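Local coordinates for protein monovalent Na+/H+ antiporter subunit A (Dietzia sp. DQ12-45-1b, PDB 7D3U) that probably exchanges sodium ions for protons across the cell membrane as one subunit of the multi-chain Mrp antiporter complex, at residues Tyr850-Thr864 and Thr889-Gly903. Residues are numbered along the deposited sequence; the frame is centred on the assembly and turned at random.
Sequences YVAVIAAGVIIGVVT and TALIFDVGVYLAVLG
Gly-857 and Gly-896 meet backbone to backbone, their CA atoms 4.2 Å apart, where two antiparallel helices, 850-864 and 890-903, pack as a glycine-lined hairpin in the MnhB-related part of the chain. The axes approach to 7.1 Å (signed crossing angle -156°); glycine at both positions leaves main chain facing main chain, Gly-857 CA against Gly-896 O. Both helices belong to predicted transmembrane spans, joined through the strand pair 880-882 and 885-887. Toward the Tyr-850 end, Gly-903 lies against CG1 of Val-853 and of Ile-854. Ile-860 forks: its CG2, trans to the backbone N, rests on Gly-896 CA at 3.7 Å and meets Ile-892 CG2, while its CD1 meets Leu-899 CD1, the side chains crossing at a slant. Helix 739-762 touches Phe-893 and Tyr-850, whose OH bonds to Asp-910; the separate subunit D chain packs on Val-851, Ala-855, Ile-859 and Val-862. The Phe-893 ring turns its edge to helix 850-864, with Gly-861 O and Thr-864 CG2 near the ring plane, each 3.6 Å from CD1. Held trans to its own N (chi1 -176°), Thr-864 OG1 reaches Thr-889 O in a weak 3.3 Å hydrogen bond, an oxygen that also accepts from Phe-893 N.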
loop_
_atom_site.group_PDB
_atom_site.type_symbol
_atom_site.label_atom_id
_atom_site.label_comp_id
_atom_site.label_asym_id
_atom_site.label_seq_id
_atom_site.Cartn_x
_atom_site.Cartn_y
_atom_site.Cartn_z
ATOM N N TYR B 850 19.873 21.514 -13.607
ATOM C CA TYR B 850 18.960 21.666 -12.484
ATOM C C TYR B 850 18.959 20.468 -11.551
ATOM O O TYR B 850 18.628 20.625 -10.372
ATOM C CB TYR B 850 17.537 21.922 -12.984
ATOM C CG TYR B 850 17.188 21.181 -14.248
ATOM C CD1 TYR B 850 16.772 19.861 -14.208
ATOM C CD2 TYR B 850 17.270 21.804 -15.483
ATOM C CE1 TYR B 850 16.449 19.182 -15.361
ATOM C CE2 TYR B 850 16.951 21.133 -16.639
ATOM C CZ TYR B 850 16.540 19.823 -16.574
ATOM O OH TYR B 850 16.220 19.149 -17.729
ATOM N N VAL B 851 19.313 19.280 -12.041
ATOM C CA VAL B 851 19.441 18.136 -11.145
ATOM C C VAL B 851 20.595 18.351 -10.173
ATOM O O VAL B 851 20.481 18.057 -8.976
ATOM C CB VAL B 851 19.595 16.836 -11.953
ATOM C CG1 VAL B 851 20.781 16.918 -12.898
ATOM C CG2 VAL B 851 19.753 15.663 -11.019
ATOM N N ALA B 852 21.711 18.898 -10.660
ATOM C CA ALA B 852 22.806 19.241 -9.765
ATOM C C ALA B 852 22.418 20.370 -8.822
ATOM O O ALA B 852 22.899 20.418 -7.688
ATOM C CB ALA B 852 24.048 19.622 -10.567
ATOM N N VAL B 853 21.533 21.268 -9.257
ATOM C CA VAL B 853 21.074 22.337 -8.376
ATOM C C VAL B 853 20.209 21.772 -7.255
ATOM O O VAL B 853 20.332 22.177 -6.096
ATOM C CB VAL B 853 20.333 23.413 -9.190
ATOM C CG1 VAL B 853 19.467 24.262 -8.289
ATOM C CG2 VAL B 853 21.328 24.288 -9.928
ATOM N N ILE B 854 19.329 20.821 -7.579
ATOM C CA ILE B 854 18.543 20.147 -6.547
ATOM C C ILE B 854 19.458 19.412 -5.579
ATOM O O ILE B 854 19.272 19.467 -4.354
ATOM C CB ILE B 854 17.526 19.187 -7.190
ATOM C CG1 ILE B 854 16.498 19.959 -8.013
ATOM C CG2 ILE B 854 16.840 18.354 -6.128
ATOM C CD1 ILE B 854 15.668 19.079 -8.912
ATOM N N ALA B 855 20.452 18.702 -6.113
ATOM C CA ALA B 855 21.398 17.989 -5.262
ATOM C C ALA B 855 22.121 18.949 -4.328
ATOM O O ALA B 855 22.258 18.679 -3.131
ATOM C CB ALA B 855 22.396 17.217 -6.119
ATOM N N ALA B 856 22.583 20.082 -4.857
ATOM C CA ALA B 856 23.304 21.046 -4.036
ATOM C C ALA B 856 22.396 21.669 -2.987
ATOM O O ALA B 856 22.825 21.905 -1.855
ATOM C CB ALA B 856 23.927 22.126 -4.917
ATOM N N GLY B 857 21.138 21.933 -3.339
ATOM C CA GLY B 857 20.211 22.474 -2.359
ATOM C C GLY B 857 19.971 21.516 -1.209
ATOM O O GLY B 857 20.038 21.900 -0.037
ATOM N N VAL B 858 19.701 20.249 -1.529
ATOM C CA VAL B 858 19.465 19.265 -0.476
ATOM C C VAL B 858 20.727 19.057 0.353
ATOM O O VAL B 858 20.663 18.924 1.581
ATOM C CB VAL B 858 18.953 17.946 -1.079
ATOM C CG1 VAL B 858 18.795 16.894 0.005
ATOM C CG2 VAL B 858 17.634 18.170 -1.795
ATOM N N ILE B 859 21.893 19.045 -0.297
ATOM C CA ILE B 859 23.148 18.854 0.423
ATOM C C ILE B 859 23.386 20.005 1.385
ATOM O O ILE B 859 23.739 19.799 2.549
ATOM C CB ILE B 859 24.316 18.701 -0.564
ATOM C CG1 ILE B 859 24.355 17.286 -1.133
ATOM C CG2 ILE B 859 25.635 19.028 0.113
ATOM C CD1 ILE B 859 25.444 17.087 -2.154
ATOM N N ILE B 860 23.200 21.239 0.911
ATOM C CA ILE B 860 23.416 22.403 1.761
ATOM C C ILE B 860 22.444 22.391 2.930
ATOM O O ILE B 860 22.825 22.669 4.073
ATOM C CB ILE B 860 23.295 23.696 0.936
ATOM C CG1 ILE B 860 24.534 23.880 0.061
ATOM C CG2 ILE B 860 23.115 24.892 1.842
ATOM C CD1 ILE B 860 24.469 25.092 -0.831
ATOM N N GLY B 861 21.178 22.058 2.671
ATOM C CA GLY B 861 20.212 21.985 3.755
ATOM C C GLY B 861 20.596 20.967 4.811
ATOM O O GLY B 861 20.678 21.290 6.000
ATOM N N VAL B 862 20.854 19.727 4.392
ATOM C CA VAL B 862 21.185 18.685 5.356
ATOM C C VAL B 862 22.512 18.967 6.052
ATOM O O VAL B 862 22.693 18.587 7.211
ATOM C CB VAL B 862 21.193 17.305 4.676
ATOM C CG1 VAL B 862 21.395 16.212 5.703
ATOM C CG2 VAL B 862 19.882 17.081 3.955
ATOM N N VAL B 863 23.446 19.657 5.398
ATOM C CA VAL B 863 24.724 19.947 6.040
ATOM C C VAL B 863 24.556 21.037 7.090
ATOM O O VAL B 863 24.990 20.884 8.237
ATOM C CB VAL B 863 25.783 20.327 4.993
ATOM C CG1 VAL B 863 26.917 21.086 5.652
ATOM C CG2 VAL B 863 26.314 19.081 4.315
ATOM N N THR B 864 23.928 22.159 6.720
ATOM C CA THR B 864 23.746 23.229 7.693
ATOM C C THR B 864 22.839 22.793 8.833
ATOM O O THR B 864 22.911 23.355 9.931
ATOM C CB THR B 864 23.186 24.487 7.032
ATOM O OG1 THR B 864 23.109 25.533 8.006
ATOM C CG2 THR B 864 21.797 24.235 6.505
ATOM N N THR B 889 23.047 30.399 10.787
ATOM C CA THR B 889 23.020 29.383 9.742
ATOM C C THR B 889 21.626 29.162 9.175
ATOM O O THR B 889 21.490 28.437 8.182
ATOM C CB THR B 889 23.567 28.058 10.268
ATOM O OG1 THR B 889 22.575 27.421 11.082
ATOM C CG2 THR B 889 24.819 28.292 11.086
ATOM N N ALA B 890 20.595 29.750 9.784
ATOM C CA ALA B 890 19.281 29.755 9.155
ATOM C C ALA B 890 19.340 30.382 7.771
ATOM O O ALA B 890 18.590 29.982 6.877
ATOM C CB ALA B 890 18.278 30.499 10.036
ATOM N N LEU B 891 20.244 31.342 7.564
ATOM C CA LEU B 891 20.417 31.919 6.238
ATOM C C LEU B 891 20.973 30.891 5.260
ATOM O O LEU B 891 20.571 30.857 4.092
ATOM C CB LEU B 891 21.330 33.144 6.316
ATOM C CG LEU B 891 21.697 33.859 5.013
ATOM C CD1 LEU B 891 20.473 34.446 4.324
ATOM C CD2 LEU B 891 22.735 34.937 5.271
ATOM N N ILE B 892 21.886 30.035 5.718
ATOM C CA ILE B 892 22.432 29.009 4.835
ATOM C C ILE B 892 21.379 27.950 4.538
ATOM O O ILE B 892 21.290 27.439 3.416
ATOM C CB ILE B 892 23.701 28.396 5.451
ATOM C CG1 ILE B 892 24.673 29.501 5.859
ATOM C CG2 ILE B 892 24.365 27.454 4.468
ATOM C CD1 ILE B 892 25.997 28.989 6.367
ATOM N N PHE B 893 20.558 27.610 5.533
ATOM C CA PHE B 893 19.444 26.698 5.290
ATOM C C PHE B 893 18.454 27.296 4.295
ATOM O O PHE B 893 17.895 26.583 3.449
ATOM C CB PHE B 893 18.756 26.365 6.612
ATOM C CG PHE B 893 17.796 25.220 6.525
ATOM C CD1 PHE B 893 18.255 23.917 6.523
ATOM C CD2 PHE B 893 16.436 25.447 6.458
ATOM C CE1 PHE B 893 17.374 22.862 6.446
ATOM C CE2 PHE B 893 15.553 24.395 6.381
ATOM C CZ PHE B 893 16.022 23.102 6.376
ATOM N N ASP B 894 18.236 28.610 4.375
ATOM C CA ASP B 894 17.362 29.281 3.421
ATOM C C ASP B 894 17.961 29.268 2.023
ATOM O O ASP B 894 17.240 29.089 1.039
ATOM C CB ASP B 894 17.090 30.713 3.876
ATOM C CG ASP B 894 16.126 30.780 5.041
ATOM O OD1 ASP B 894 15.697 29.709 5.517
ATOM O OD2 ASP B 894 15.797 31.903 5.481
ATOM N N VAL B 895 19.276 29.453 1.914
ATOM C CA VAL B 895 19.932 29.352 0.612
ATOM C C VAL B 895 19.788 27.941 0.054
ATOM O O VAL B 895 19.567 27.748 -1.149
ATOM C CB VAL B 895 21.410 29.773 0.724
ATOM C CG1 VAL B 895 22.138 29.558 -0.591
ATOM C CG2 VAL B 895 21.510 31.226 1.153
ATOM N N GLY B 896 19.889 26.935 0.923
ATOM C CA GLY B 896 19.727 25.562 0.472
ATOM C C GLY B 896 18.336 25.285 -0.065
ATOM O O GLY B 896 18.176 24.732 -1.158
ATOM N N VAL B 897 17.308 25.665 0.697
ATOM C CA VAL B 897 15.946 25.428 0.225
ATOM C C VAL B 897 15.646 26.286 -1.001
ATOM O O VAL B 897 14.883 25.875 -1.886
ATOM C CB VAL B 897 14.924 25.659 1.354
ATOM C CG1 VAL B 897 14.965 27.087 1.845
ATOM C CG2 VAL B 897 13.531 25.296 0.888
ATOM N N TYR B 898 16.257 27.469 -1.091
ATOM C CA TYR B 898 16.126 28.301 -2.280
ATOM C C TYR B 898 16.649 27.576 -3.507
ATOM O O TYR B 898 15.968 27.497 -4.537
ATOM C CB TYR B 898 16.882 29.612 -2.063
ATOM C CG TYR B 898 16.876 30.544 -3.246
ATOM C CD1 TYR B 898 15.739 31.253 -3.584
ATOM C CD2 TYR B 898 18.011 30.718 -4.022
ATOM C CE1 TYR B 898 15.726 32.107 -4.663
ATOM C CE2 TYR B 898 18.009 31.572 -5.104
ATOM C CZ TYR B 898 16.862 32.264 -5.419
ATOM O OH TYR B 898 16.848 33.118 -6.496
ATOM N N LEU B 899 17.866 27.035 -3.412
ATOM C CA LEU B 899 18.431 26.279 -4.524
ATOM C C LEU B 899 17.563 25.079 -4.869
ATOM O O LEU B 899 17.342 24.785 -6.049
ATOM C CB LEU B 899 19.852 25.831 -4.186
ATOM C CG LEU B 899 20.917 26.910 -3.997
ATOM C CD1 LEU B 899 22.230 26.316 -3.525
ATOM C CD2 LEU B 899 21.116 27.681 -5.288
ATOM N N ALA B 900 17.044 24.384 -3.855
ATOM C CA ALA B 900 16.233 23.199 -4.117
ATOM C C ALA B 900 14.977 23.555 -4.903
ATOM O O ALA B 900 14.698 22.965 -5.955
ATOM C CB ALA B 900 15.871 22.509 -2.805
ATOM N N VAL B 901 14.209 24.529 -4.411
ATOM C CA VAL B 901 12.965 24.897 -5.081
ATOM C C VAL B 901 13.249 25.476 -6.463
ATOM O O VAL B 901 12.494 25.242 -7.417
ATOM C CB VAL B 901 12.157 25.873 -4.210
ATOM C CG1 VAL B 901 10.851 26.245 -4.889
ATOM C CG2 VAL B 901 11.904 25.281 -2.836
ATOM N N LEU B 902 14.343 26.231 -6.600
ATOM C CA LEU B 902 14.681 26.794 -7.900
ATOM C C LEU B 902 15.003 25.698 -8.905
ATOM O O LEU B 902 14.574 25.761 -10.062
ATOM C CB LEU B 902 15.855 27.759 -7.763
ATOM C CG LEU B 902 15.821 28.994 -8.658
ATOM C CD1 LEU B 902 14.440 29.622 -8.639
ATOM C CD2 LEU B 902 16.872 29.996 -8.219
ATOM N N GLY B 903 15.751 24.680 -8.479
ATOM C CA GLY B 903 16.030 23.563 -9.365
ATOM C C GLY B 903 14.779 22.788 -9.727
ATOM O O GLY B 903 14.635 22.316 -10.857
#